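Local coordinates for nitrate regulatory protein (Klebsiella oxytoca, PDB 4AKK) that senses nitrate and nitrite and, in response, binds the terminator in the nasF operon leader RNA to bring about transcription antitermination, at residues Met72-Arg77 with Gln194-Ala199; Ala79-Leu84 with Glu154-Phe159; Leu166-Pro171 with Glu349-Ser354; Gln201-Gly206 with Gln288-Leu293. All blocks are in the same frame, centred on the assembly; numbering follows the deposited sequence.

Contact 1. Residues Met72-Arg77 with Gln194-Ala199; sequences MLQCER and QGKELA. With EDO (1,2-ethanediol), chain C.
E197 OE1 is gripped by two side chains of helix 56-85: Q74 NE2 reaches it at 3.1 Å and R77 NH2 at 3.0 Å. The contact lies inside the helical bundle of the NIT nitrate-receptor domain, between helix 56-85 and helix 180-212, whose segments run almost parallel. The segment axes come no closer than 11.2 Å, and long polar side chains span the gap.

The two donors use different parts of the carboxylate. Q74 comes in along the anti lone pair of OE1, its amide nearly coplanar with the carboxylate. R77 takes the syn side end-on, with NH1 on OE2 at 2.8 Å and NH2 on OE1, as a two-nitrogen salt bridge. Its NH1 bond is straight and in plane, whereas the NH2 bond is tilted from the planes of both groups, which stand 26° apart. E197 turns its carboxylate to these donors through a bend at chi2 (56°). OE2 has a further partner in Q201, and R77 NH1 also bonds to S160 OG of helix 152-167. The buried carboxylate thus has several donors, which should favour its charged form and hold it against rotation.

The other end of the Q74 amide is fixed as well. K196 NZ donates to Q74 OE1 at 2.8 Å, on a lone pair in the carbonyl plane, and H71 ND1 also bonds to NZ. Both ends of the amide are engaged, which supports its modelled orientation and should fix its rotation. At its NE edge, R77 donates to O1 of a 1,2-ethanediol, with NE and O1 3.0 Å apart.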
loop_
_atom_site.group_PDB
_atom_site.type_symbol
_atom_site.label_atom_id
_atom_site.label_comp_id
_atom_site.label_asym_id
_atom_site.label_seq_id
_atom_site.Cartn_x
_atom_site.Cartn_y
_atom_site.Cartn_z
ATOM N N MET A 72 -7.008 24.734 13.643
ATOM C CA MET A 72 -7.958 25.835 13.744
ATOM C C MET A 72 -9.271 25.506 13.021
ATOM O O MET A 72 -10.353 25.828 13.511
ATOM C CB MET A 72 -7.360 27.137 13.194
ATOM C CG MET A 72 -6.145 27.700 13.973
ATOM S SD MET A 72 -6.038 27.529 15.791
ATOM C CE MET A 72 -7.717 27.628 16.382
ATOM N N LEU A 73 -9.169 24.876 11.850
ATOM C CA LEU A 73 -10.362 24.469 11.096
ATOM C C LEU A 73 -11.182 23.450 11.888
ATOM O O LEU A 73 -12.407 23.470 11.847
ATOM C CB LEU A 73 -9.976 23.894 9.731
ATOM C CG LEU A 73 -9.554 24.945 8.703
ATOM C CD1 LEU A 73 -8.828 24.288 7.545
ATOM C CD2 LEU A 73 -10.757 25.748 8.210
ATOM N N GLN A 74 -10.498 22.569 12.612
ATOM C CA GLN A 74 -11.166 21.622 13.511
ATOM C C GLN A 74 -11.892 22.349 14.654
ATOM O O GLN A 74 -12.985 21.948 15.067
ATOM C CB GLN A 74 -10.144 20.623 14.079
ATOM C CG GLN A 74 -9.665 19.564 13.077
ATOM C CD GLN A 74 -8.324 18.932 13.450
ATOM O OE1 GLN A 74 -7.562 19.483 14.255
ATOM N NE2 GLN A 74 -8.019 17.778 12.843
ATOM N N CYS A 75 -11.282 23.411 15.172
ATOM C CA CYS A 75 -11.940 24.226 16.198
ATOM C C CYS A 75 -13.171 24.908 15.612
ATOM O O CYS A 75 -14.251 24.894 16.206
ATOM C CB CYS A 75 -10.977 25.273 16.785
ATOM S SG CYS A 75 -9.525 24.579 17.662
ATOM N N GLU A 76 -13.011 25.499 14.433
ATOM C CA GLU A 76 -14.145 26.142 13.776
ATOM C C GLU A 76 -15.247 25.123 13.466
ATOM O O GLU A 76 -16.422 25.406 13.648
ATOM C CB GLU A 76 -13.714 26.889 12.508
ATOM C CG GLU A 76 -14.814 27.780 11.932
ATOM C CD GLU A 76 -14.326 28.693 10.820
ATOM O OE1 GLU A 76 -13.123 28.656 10.498
ATOM O OE2 GLU A 76 -15.148 29.448 10.263
ATOM N N ARG A 77 -14.874 23.940 12.999
ATOM C CA ARG A 77 -15.879 22.923 12.710
ATOM C C ARG A 77 -16.729 22.642 13.957
ATOM O O ARG A 77 -17.952 22.662 13.903
ATOM C CB ARG A 77 -15.231 21.633 12.176
ATOM C CG ARG A 77 -16.246 20.522 11.822
ATOM C CD ARG A 77 -15.552 19.276 11.265
ATOM N NE ARG A 77 -14.471 18.811 12.143
ATOM C CZ ARG A 77 -13.522 17.956 11.770
ATOM N NH1 ARG A 77 -13.517 17.470 10.527
ATOM N NH2 ARG A 77 -12.566 17.589 12.632
ATOM N N GLN A 194 -3.823 12.456 11.104
ATOM C CA GLN A 194 -4.972 11.773 10.531
ATOM C C GLN A 194 -5.833 11.109 11.613
ATOM O O GLN A 194 -7.057 11.171 11.559
ATOM C CB GLN A 194 -4.511 10.745 9.488
ATOM C CG GLN A 194 -5.639 10.192 8.640
ATOM C CD GLN A 194 -6.380 11.270 7.870
ATOM O OE1 GLN A 194 -7.533 11.589 8.178
ATOM N NE2 GLN A 194 -5.721 11.844 6.870
ATOM N N GLY A 195 -5.198 10.491 12.602
ATOM C CA GLY A 195 -5.945 9.932 13.713
ATOM C C GLY A 195 -6.728 11.015 14.450
ATOM O O GLY A 195 -7.866 10.802 14.883
ATOM N N LYS A 196 -6.100 12.180 14.588
ATOM C CA LYS A 196 -6.662 13.316 15.316
ATOM C C LYS A 196 -7.822 13.895 14.530
ATOM O O LYS A 196 -8.820 14.319 15.108
ATOM C CB LYS A 196 -5.572 14.375 15.515
ATOM C CG LYS A 196 -6.006 15.660 16.171
ATOM C CD LYS A 196 -4.771 16.499 16.537
ATOM C CE LYS A 196 -5.143 17.900 17.004
ATOM N NZ LYS A 196 -5.409 18.821 15.866
ATOM N N GLU A 197 -7.697 13.913 13.205
ATOM C CA GLU A 197 -8.801 14.377 12.366
ATOM C C GLU A 197 -10.036 13.481 12.529
ATOM O O GLU A 197 -11.171 13.964 12.626
ATOM C CB GLU A 197 -8.384 14.431 10.893
ATOM C CG GLU A 197 -9.566 14.492 9.907
ATOM C CD GLU A 197 -10.525 15.667 10.159
ATOM O OE1 GLU A 197 -10.240 16.507 11.046
ATOM O OE2 GLU A 197 -11.575 15.753 9.471
ATOM N N LEU A 198 -9.806 12.179 12.537
ATOM C CA LEU A 198 -10.876 11.204 12.676
ATOM C C LEU A 198 -11.470 11.256 14.075
ATOM O O LEU A 198 -12.653 10.989 14.248
ATOM C CB LEU A 198 -10.364 9.793 12.371
ATOM C CG LEU A 198 -9.937 9.526 10.914
ATOM C CD1 LEU A 198 -9.618 8.054 10.695
ATOM C CD2 LEU A 198 -10.990 9.974 9.921
ATOM N N ALA A 199 -10.645 11.574 15.078
ATOM C CA ALA A 199 -11.169 11.819 16.425
ATOM C C ALA A 199 -12.104 13.036 16.398
ATOM O O ALA A 199 -13.166 13.023 17.011
ATOM C CB ALA A 199 -10.032 12.029 17.428
HETATM C C1 EDO C . -15.786 18.188 15.034
HETATM O O1 EDO C . -15.158 19.469 15.018
HETATM C C2 EDO C . -16.693 18.037 16.251
HETATM O O2 EDO C . -17.839 18.899 16.254
#

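Contact 2. Residues Ala79-Leu84 with Glu154-Phe159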
loop_
_atom_site.group_PDB
_atom_site.type_symbol
_atom_site.label_atom_id
_atom_site.label_comp_id
_atom_site.label_asym_id
_atom_site.label_seq_id
_atom_site.Cartn_x
_atom_site.Cartn_y
_atom_site.Cartn_z
ATOM N N ALA A 79 -17.116 24.417 16.786
ATOM C CA ALA A 79 -17.917 25.566 17.202
ATOM C C ALA A 79 -19.168 25.724 16.334
ATOM O O ALA A 79 -20.274 25.878 16.853
ATOM C CB ALA A 79 -17.079 26.854 17.187
ATOM N N SER A 80 -18.991 25.686 15.013
ATOM C CA SER A 80 -20.116 25.780 14.085
ATOM C C SER A 80 -21.141 24.692 14.386
ATOM O O SER A 80 -22.340 24.915 14.312
ATOM C CB SER A 80 -19.636 25.664 12.637
ATOM O OG SER A 80 -18.619 26.622 12.382
ATOM N N ASN A 81 -20.659 23.514 14.747
ATOM C CA ASN A 81 -21.552 22.396 15.024
ATOM C C ASN A 81 -22.473 22.649 16.222
ATOM O O ASN A 81 -23.664 22.315 16.180
ATOM C CB ASN A 81 -20.747 21.114 15.235
ATOM C CG ASN A 81 -21.474 19.885 14.744
ATOM O OD1 ASN A 81 -22.032 19.888 13.644
ATOM N ND2 ASN A 81 -21.470 18.821 15.551
ATOM N N ILE A 82 -21.923 23.234 17.288
ATOM C CA ILE A 82 -22.696 23.495 18.506
ATOM C C ILE A 82 -23.647 24.672 18.288
ATOM O O ILE A 82 -24.800 24.643 18.701
ATOM C CB ILE A 82 -21.793 23.763 19.739
ATOM C CG1 ILE A 82 -20.865 22.577 20.007
ATOM C CG2 ILE A 82 -22.647 23.999 20.976
ATOM C CD1 ILE A 82 -21.597 21.341 20.516
ATOM N N TRP A 83 -23.147 25.706 17.629
ATOM C CA TRP A 83 -23.990 26.791 17.165
ATOM C C TRP A 83 -25.216 26.263 16.419
ATOM O O TRP A 83 -26.343 26.631 16.747
ATOM C CB TRP A 83 -23.166 27.727 16.283
ATOM C CG TRP A 83 -23.957 28.722 15.542
ATOM C CD1 TRP A 83 -24.212 28.731 14.205
ATOM C CD2 TRP A 83 -24.610 29.875 16.084
ATOM N NE1 TRP A 83 -24.984 29.814 13.877
ATOM C CE2 TRP A 83 -25.244 30.536 15.011
ATOM C CE3 TRP A 83 -24.723 30.412 17.369
ATOM C CZ2 TRP A 83 -25.981 31.714 15.182
ATOM C CZ3 TRP A 83 -25.457 31.583 17.539
ATOM C CH2 TRP A 83 -26.078 32.217 16.450
ATOM N N LEU A 84 -25.007 25.389 15.427
ATOM C CA LEU A 84 -26.130 24.886 14.627
ATOM C C LEU A 84 -27.063 23.935 15.398
ATOM O O LEU A 84 -28.280 24.103 15.365
ATOM C CB LEU A 84 -25.643 24.251 13.314
ATOM C CG LEU A 84 -24.954 25.191 12.310
ATOM C CD1 LEU A 84 -24.186 24.407 11.244
ATOM C CD2 LEU A 84 -25.945 26.177 11.661
ATOM N N GLU A 154 -24.118 18.981 7.127
ATOM C CA GLU A 154 -23.624 19.602 5.891
ATOM C C GLU A 154 -22.422 20.527 6.159
ATOM O O GLU A 154 -21.411 20.466 5.457
ATOM C CB GLU A 154 -24.747 20.367 5.158
ATOM C CG GLU A 154 -25.988 19.530 4.841
ATOM C CD GLU A 154 -27.132 20.347 4.213
ATOM O OE1 GLU A 154 -27.278 21.543 4.555
ATOM O OE2 GLU A 154 -27.892 19.791 3.383
ATOM N N ALA A 155 -22.539 21.375 7.178
ATOM C CA ALA A 155 -21.437 22.248 7.587
ATOM C C ALA A 155 -20.219 21.426 8.038
ATOM O O ALA A 155 -19.081 21.737 7.697
ATOM C CB ALA A 155 -21.890 23.183 8.697
ATOM N N THR A 156 -20.486 20.373 8.796
ATOM C CA THR A 156 -19.474 19.435 9.242
ATOM C C THR A 156 -18.725 18.795 8.075
ATOM O O THR A 156 -17.494 18.718 8.093
ATOM C CB THR A 156 -20.112 18.331 10.115
ATOM O OG1 THR A 156 -20.101 18.757 11.477
ATOM C CG2 THR A 156 -19.332 17.014 9.994
ATOM N N GLY A 157 -19.473 18.335 7.075
ATOM C CA GLY A 157 -18.900 17.726 5.884
ATOM C C GLY A 157 -18.023 18.666 5.075
ATOM O O GLY A 157 -16.987 18.265 4.573
ATOM N N GLN A 158 -18.435 19.919 4.939
ATOM C CA GLN A 158 -17.659 20.880 4.158
ATOM C C GLN A 158 -16.348 21.285 4.850
ATOM O O GLN A 158 -15.313 21.406 4.196
ATOM C CB GLN A 158 -18.507 22.105 3.799
ATOM C CG GLN A 158 -19.731 21.757 2.955
ATOM C CD GLN A 158 -20.474 22.982 2.452
ATOM O OE1 GLN A 158 -19.849 24.153 2.579
ATOM N NE2 GLN A 158 -21.598 22.878 1.955
ATOM N N PHE A 159 -16.387 21.483 6.165
ATOM C CA PHE A 159 -15.152 21.674 6.921
ATOM C C PHE A 159 -14.249 20.450 6.757
ATOM O O PHE A 159 -13.053 20.577 6.493
ATOM C CB PHE A 159 -15.434 21.914 8.406
ATOM C CG PHE A 159 -15.871 23.314 8.724
ATOM C CD1 PHE A 159 -14.998 24.378 8.567
ATOM C CD2 PHE A 159 -17.154 23.569 9.164
ATOM C CE1 PHE A 159 -15.400 25.671 8.847
ATOM C CE2 PHE A 159 -17.564 24.858 9.442
ATOM C CZ PHE A 159 -16.688 25.909 9.284
#
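The ring of F159 is met obliquely by S80, whose OG stands 3.6 Å from CE2 and 3.7 Å from CZ, so the hydroxyl lies near the CE2-CZ bond. E76, one turn before S80, adds packing from the same helix: its CG lies 3.7 Å from F159 CZ. L138 and L141 of helix 138-147 also touch the ring, so two helices, 56-85 and 138-147, pack against it. S80 OG is not left to the aromatic alone. With chi1 near -54° it sits beside its own backbone N and bonds to the carbonyl oxygen of E76, a bond within the helix that satisfies a polar atom in buried surroundings.

The other flat group is the amide of N81. Its OD1 lies 3.1 Å from T156 OG1, at most a weak hydrogen bond. An unusual chi1 of -147° swings the amide across to the hydroxyl, the two side chains crossing at a slant, and ND2 packs 3.6 Å from A204 O of helix 180-212.

One turn beyond S80 the contact is apolar. L84 CD1 meets A155 CB at 3.6 Å, a branched tip against a methyl group, and A152 adds a further small surface to L84.

S80 and A155, both small, lie on the facing sides of their helices, and the segments of helix 56-85 and helix 152-167 run antiparallel at 172° with axes 9.7 Å apart. Such side-by-side packing of neighbouring antiparallel helices is that of a helical bundle, here in the all-helical NIT domain.

Contact 3. Residues Leu166-Pro171 with Glu349-Ser354; sequences LLNIVP and ELQQLS
The CA atoms of N168 and Q351, 7.3 Å apart, are the nearest CA pair between segment 166-171, which lies on helices 152-167 and 169-173, and segment 349-354 on helix 341-358. Q351 carries the contact from its side. A bend at chi2 (-92°) brings its amide up against N168, with NE2 donating to N168 OD1; the modelled separation of 2.5 Å is too short to be taken literally. The two amide planes stand 86° apart, so the groups meet almost perpendicularly. NE2 also bonds to Y190 OH of helix 180-212.

The carbonyl end of the same amide is held through a water, which donates to Q351 OE1 and to the backbone oxygen N168 O, each at 2.8 Å. P171 closes the contact, its CG lying 3.9 Å from Q351 CD, while R127 of helix 122-134 packs on both N168 and Q351.

Segment 166-171 belongs to the NIT sensor, and helix 341-358 probably ties it to the ANTAR effector part. The chemistry is that of uncharged amides: the water at Q351 OE1 and Y190 at NE2 are consistent with the modelled orientation of the amide.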
loop_
_atom_site.group_PDB
_atom_site.type_symbol
_atom_site.label_atom_id
_atom_site.label_comp_id
_atom_site.label_asym_id
_atom_site.label_seq_id
_atom_site.Cartn_x
_atom_site.Cartn_y
_atom_site.Cartn_z
ATOM N N LEU A 166 -6.143 19.379 2.736
ATOM C CA LEU A 166 -4.971 19.992 3.351
ATOM C C LEU A 166 -4.052 18.891 3.834
ATOM O O LEU A 166 -2.856 18.925 3.581
ATOM C CB LEU A 166 -5.373 20.901 4.513
ATOM C CG LEU A 166 -5.939 22.250 4.080
ATOM C CD1 LEU A 166 -6.563 22.971 5.264
ATOM C CD2 LEU A 166 -4.837 23.095 3.428
ATOM N N LEU A 167 -4.635 17.910 4.517
ATOM C CA LEU A 167 -3.904 16.757 5.023
ATOM C C LEU A 167 -3.249 15.926 3.924
ATOM O O LEU A 167 -2.158 15.400 4.124
ATOM C CB LEU A 167 -4.828 15.859 5.853
ATOM C CG LEU A 167 -5.251 16.399 7.217
ATOM C CD1 LEU A 167 -6.099 15.374 7.958
ATOM C CD2 LEU A 167 -4.038 16.784 8.044
ATOM N N ASN A 168 -3.915 15.811 2.776
ATOM C CA ASN A 168 -3.389 15.053 1.645
ATOM C C ASN A 168 -2.125 15.677 1.068
ATOM O O ASN A 168 -1.408 15.040 0.302
ATOM C CB ASN A 168 -4.435 14.896 0.519
ATOM C CG ASN A 168 -5.598 13.989 0.903
ATOM O OD1 ASN A 168 -5.528 13.246 1.877
ATOM N ND2 ASN A 168 -6.682 14.055 0.127
ATOM N N ILE A 169 -1.843 16.926 1.416
ATOM C CA ILE A 169 -0.589 17.509 0.963
ATOM C C ILE A 169 0.597 16.818 1.642
ATOM O O ILE A 169 1.634 16.618 1.029
ATOM C CB ILE A 169 -0.505 19.013 1.239
ATOM C CG1 ILE A 169 -1.574 19.774 0.446
ATOM C CG2 ILE A 169 0.908 19.518 0.923
ATOM C CD1 ILE A 169 -1.694 21.239 0.833
ATOM N N VAL A 170 0.422 16.441 2.904
ATOM C CA VAL A 170 1.540 15.983 3.740
ATOM C C VAL A 170 2.302 14.751 3.235
ATOM O O VAL A 170 3.525 14.798 3.112
ATOM C CB VAL A 170 1.110 15.768 5.204
ATOM C CG1 VAL A 170 2.280 15.253 6.030
ATOM C CG2 VAL A 170 0.581 17.067 5.792
ATOM N N PRO A 171 1.591 13.647 2.954
ATOM C CA PRO A 171 2.264 12.451 2.434
ATOM C C PRO A 171 2.948 12.732 1.100
ATOM O O PRO A 171 3.977 12.143 0.776
ATOM C CB PRO A 171 1.112 11.455 2.220
ATOM C CG PRO A 171 -0.031 11.987 3.041
ATOM C CD PRO A 171 0.129 13.472 3.027
ATOM N N GLU A 349 -1.701 3.362 2.857
ATOM C CA GLU A 349 -2.888 2.798 3.465
ATOM C C GLU A 349 -3.721 3.856 4.198
ATOM O O GLU A 349 -4.949 3.788 4.186
ATOM C CB GLU A 349 -2.524 1.644 4.404
ATOM C CG GLU A 349 -2.064 0.376 3.703
ATOM C CD GLU A 349 -1.410 -0.611 4.661
ATOM O OE1 GLU A 349 -1.039 -0.197 5.783
ATOM O OE2 GLU A 349 -1.261 -1.799 4.294
ATOM N N LEU A 350 -3.073 4.837 4.827
ATOM C CA LEU A 350 -3.829 5.812 5.618
ATOM C C LEU A 350 -4.577 6.779 4.709
ATOM O O LEU A 350 -5.709 7.181 4.999
ATOM C CB LEU A 350 -2.933 6.560 6.602
ATOM C CG LEU A 350 -2.313 5.658 7.675
ATOM C CD1 LEU A 350 -1.656 6.508 8.737
ATOM C CD2 LEU A 350 -3.354 4.718 8.288
ATOM N N GLN A 351 -3.933 7.142 3.605
ATOM C CA GLN A 351 -4.574 7.912 2.547
ATOM C C GLN A 351 -5.726 7.128 1.922
ATOM O O GLN A 351 -6.753 7.684 1.591
ATOM C CB GLN A 351 -3.554 8.253 1.466
ATOM C CG GLN A 351 -2.672 9.429 1.810
ATOM C CD GLN A 351 -3.248 10.729 1.296
ATOM O OE1 GLN A 351 -3.201 11.007 0.097
ATOM N NE2 GLN A 351 -3.795 11.538 2.200
ATOM N N GLN A 352 -5.534 5.829 1.753
ATOM C CA GLN A 352 -6.565 4.978 1.179
ATOM C C GLN A 352 -7.792 4.967 2.098
ATOM O O GLN A 352 -8.922 5.170 1.655
ATOM C CB GLN A 352 -6.015 3.565 0.976
ATOM C CG GLN A 352 -6.987 2.588 0.338
ATOM C CD GLN A 352 -6.364 1.227 0.083
ATOM O OE1 GLN A 352 -5.392 0.844 0.738
ATOM N NE2 GLN A 352 -6.922 0.486 -0.873
ATOM N N LEU A 353 -7.546 4.736 3.383
ATOM C CA LEU A 353 -8.588 4.713 4.398
ATOM C C LEU A 353 -9.358 6.035 4.429
ATOM O O LEU A 353 -10.584 6.057 4.543
ATOM C CB LEU A 353 -7.955 4.456 5.769
ATOM C CG LEU A 353 -8.900 4.605 6.966
ATOM C CD1 LEU A 353 -10.070 3.614 6.863
ATOM C CD2 LEU A 353 -8.140 4.449 8.301
ATOM N N SER A 354 -8.606 7.123 4.326
ATOM C CA SER A 354 -9.124 8.473 4.303
ATOM C C SER A 354 -10.102 8.681 3.155
ATOM O O SER A 354 -11.203 9.182 3.361
ATOM C CB SER A 354 -7.962 9.460 4.167
ATOM O OG SER A 354 -8.440 10.794 4.199
HETATM O O HOH W 1 -1.003 12.478 -0.700
#

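Contact 4. Residues Gln201-Gly206 with Gln288-Leu293; sequences QERALG and QRLEQL. With EDO (1,2-ethanediol), chain C.
R203 on helix 180-212 reaches toward L290 with its first carbons extended. Its CB and CG run alongside the 1,2-ethanediol, CD comes within 4.1 Å of L290 CD1, and NE sits so close to the diol that the placement there is doubtful. A turn at chi3 (68°) then lays the guanidinium beneath L290 CD1, which rests over the centre of one face, 3.7 Å from CZ. At the tip, NH1 bonds to T287 OG1, and NH2 donates to the diol O1 at 2.7 Å, a bond whose details share the uncertainty in the diol's position. The L290 methyl thus lies over one face, while the diol oxygen is met at the edge.

E202, the residue before R203, faces R289. OE1 receives R289 NH1 at 2.9 Å, a salt bridge in the guanidinium plane but from well above the carboxylate plane, by 51°; the side chains cross at about a right angle. E202 also pairs through OE2 with R263, and Q230 bonds to both E202 OE1 and R289 NH2.

Helix 180-212 and helix 277-312 are thereby joined by a buried polar network within the helical bundle of the NIT domain, with R203 bonded to the bound diol.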
loop_
_atom_site.group_PDB
_atom_site.type_symbol
_atom_site.label_atom_id
_atom_site.label_comp_id
_atom_site.label_asym_id
_atom_site.label_seq_id
_atom_site.Cartn_x
_atom_site.Cartn_y
_atom_site.Cartn_z
ATOM N N GLN A 201 -13.816 14.025 13.754
ATOM C CA GLN A 201 -15.055 13.585 13.119
ATOM C C GLN A 201 -15.919 12.754 14.066
ATOM O O GLN A 201 -17.144 12.863 14.035
ATOM C CB GLN A 201 -14.780 12.835 11.806
ATOM C CG GLN A 201 -14.148 13.734 10.762
ATOM C CD GLN A 201 -13.838 13.009 9.477
ATOM O OE1 GLN A 201 -14.398 11.945 9.209
ATOM N NE2 GLN A 201 -12.945 13.580 8.668
ATOM N N GLU A 202 -15.286 11.931 14.902
ATOM C CA GLU A 202 -15.999 11.265 16.002
ATOM C C GLU A 202 -16.754 12.264 16.896
ATOM O O GLU A 202 -17.903 12.023 17.285
ATOM C CB GLU A 202 -15.032 10.454 16.873
ATOM C CG GLU A 202 -15.698 9.721 18.047
ATOM C CD GLU A 202 -14.684 9.159 19.043
ATOM O OE1 GLU A 202 -13.487 9.062 18.685
ATOM O OE2 GLU A 202 -15.083 8.812 20.182
ATOM N N ARG A 203 -16.109 13.375 17.241
ATOM C CA ARG A 203 -16.758 14.362 18.103
ATOM C C ARG A 203 -18.023 14.886 17.409
ATOM O O ARG A 203 -19.110 14.867 17.980
ATOM C CB ARG A 203 -15.812 15.521 18.452
ATOM C CG ARG A 203 -16.522 16.684 19.199
ATOM C CD ARG A 203 -15.571 17.836 19.561
ATOM N NE ARG A 203 -15.096 18.555 18.381
ATOM C CZ ARG A 203 -14.248 19.582 18.404
ATOM N NH1 ARG A 203 -13.764 20.042 19.560
ATOM N NH2 ARG A 203 -13.879 20.153 17.265
ATOM N N ALA A 204 -17.874 15.315 16.157
ATOM C CA ALA A 204 -18.990 15.860 15.377
ATOM C C ALA A 204 -20.152 14.880 15.205
ATOM O O ALA A 204 -21.309 15.239 15.369
ATOM C CB ALA A 204 -18.496 16.349 14.004
ATOM N N LEU A 205 -19.848 13.640 14.864
ATOM C CA LEU A 205 -20.909 12.667 14.641
ATOM C C LEU A 205 -21.635 12.340 15.943
ATOM O O LEU A 205 -22.859 12.275 15.982
ATOM C CB LEU A 205 -20.343 11.398 14.002
ATOM C CG LEU A 205 -19.798 11.618 12.581
ATOM C CD1 LEU A 205 -19.104 10.367 12.073
ATOM C CD2 LEU A 205 -20.888 12.071 11.603
ATOM N N GLY A 206 -20.872 12.138 17.015
ATOM C CA GLY A 206 -21.469 11.807 18.295
ATOM C C GLY A 206 -22.357 12.927 18.814
ATOM O O GLY A 206 -23.417 12.664 19.378
ATOM N N GLN A 288 -11.478 18.289 25.076
ATOM C CA GLN A 288 -10.310 18.214 25.962
ATOM C C GLN A 288 -9.336 17.164 25.434
ATOM O O GLN A 288 -8.108 17.333 25.458
ATOM C CB GLN A 288 -10.721 17.858 27.389
ATOM C CG GLN A 288 -9.511 17.548 28.293
ATOM C CD GLN A 288 -9.859 17.497 29.774
ATOM O OE1 GLN A 288 -9.520 18.408 30.532
ATOM N NE2 GLN A 288 -10.535 16.432 30.192
ATOM N N ARG A 289 -9.912 16.074 24.948
ATOM C CA ARG A 289 -9.153 15.015 24.306
ATOM C C ARG A 289 -8.364 15.533 23.110
ATOM O O ARG A 289 -7.202 15.207 22.948
ATOM C CB ARG A 289 -10.104 13.911 23.864
ATOM C CG ARG A 289 -9.436 12.723 23.228
ATOM C CD ARG A 289 -10.483 11.861 22.569
ATOM N NE ARG A 289 -9.910 10.730 21.847
ATOM C CZ ARG A 289 -10.539 10.085 20.871
ATOM N NH1 ARG A 289 -11.754 10.482 20.496
ATOM N NH2 ARG A 289 -9.959 9.046 20.270
ATOM N N LEU A 290 -8.998 16.339 22.273
ATOM C CA LEU A 290 -8.326 16.873 21.089
ATOM C C LEU A 290 -7.246 17.902 21.438
ATOM O O LEU A 290 -6.211 17.972 20.773
ATOM C CB LEU A 290 -9.349 17.475 20.119
ATOM C CG LEU A 290 -10.272 16.451 19.433
ATOM C CD1 LEU A 290 -11.558 17.112 18.944
ATOM C CD2 LEU A 290 -9.558 15.754 18.281
ATOM N N GLU A 291 -7.480 18.702 22.478
ATOM C CA GLU A 291 -6.431 19.612 22.950
ATOM C C GLU A 291 -5.220 18.864 23.510
ATOM O O GLU A 291 -4.072 19.288 23.329
ATOM C CB GLU A 291 -6.975 20.635 23.956
ATOM C CG GLU A 291 -7.776 21.765 23.297
ATOM C CD GLU A 291 -6.987 22.515 22.217
ATOM O OE1 GLU A 291 -5.827 22.926 22.463
ATOM O OE2 GLU A 291 -7.534 22.705 21.113
ATOM N N GLN A 292 -5.458 17.734 24.166
ATOM C CA GLN A 292 -4.336 16.891 24.587
ATOM C C GLN A 292 -3.565 16.358 23.376
ATOM O O GLN A 292 -2.331 16.365 23.369
ATOM C CB GLN A 292 -4.812 15.734 25.473
ATOM C CG GLN A 292 -5.360 16.181 26.816
ATOM C CD GLN A 292 -4.326 16.944 27.632
ATOM O OE1 GLN A 292 -4.430 18.159 27.815
ATOM N NE2 GLN A 292 -3.307 16.236 28.104
ATOM N N LEU A 293 -4.286 15.898 22.350
ATOM C CA LEU A 293 -3.624 15.413 21.145
ATOM C C LEU A 293 -2.826 16.545 20.502
ATOM O O LEU A 293 -1.711 16.335 20.033
ATOM C CB LEU A 293 -4.640 14.851 20.147
ATOM C CG LEU A 293 -5.366 13.563 20.550
ATOM C CD1 LEU A 293 -6.599 13.366 19.682
ATOM C CD2 LEU A 293 -4.446 12.344 20.470
HETATM C C1 EDO C . -15.786 18.188 15.034
HETATM O O1 EDO C . -15.158 19.469 15.018
HETATM C C2 EDO C . -16.693 18.037 16.251
HETATM O O2 EDO C . -17.839 18.899 16.254
#

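Contacts 1 and 4 share helix 180-212, have centres about 7 Å apart and turn an arginine each, R77 and R203, onto the same diol oxygen; R203 NH2 also lies 3.0 Å from Q74 O. Two arginines around one small polar molecule, probably from the crystallisation liquor, are consistent with a pocket for a small anion in this nitrate receptor, though the diol alone does not prove it. Contact 2, about 12 Å from contact 1 between centres, continues along helix 56-85, and its N81 side chain comes near the diol. Contact 3, about 19 Å from contact 4 between centres, probably leads from the sensor toward the effector; L73 CD1 and L166 CD1, 3.5 Å apart, link it to contact 1.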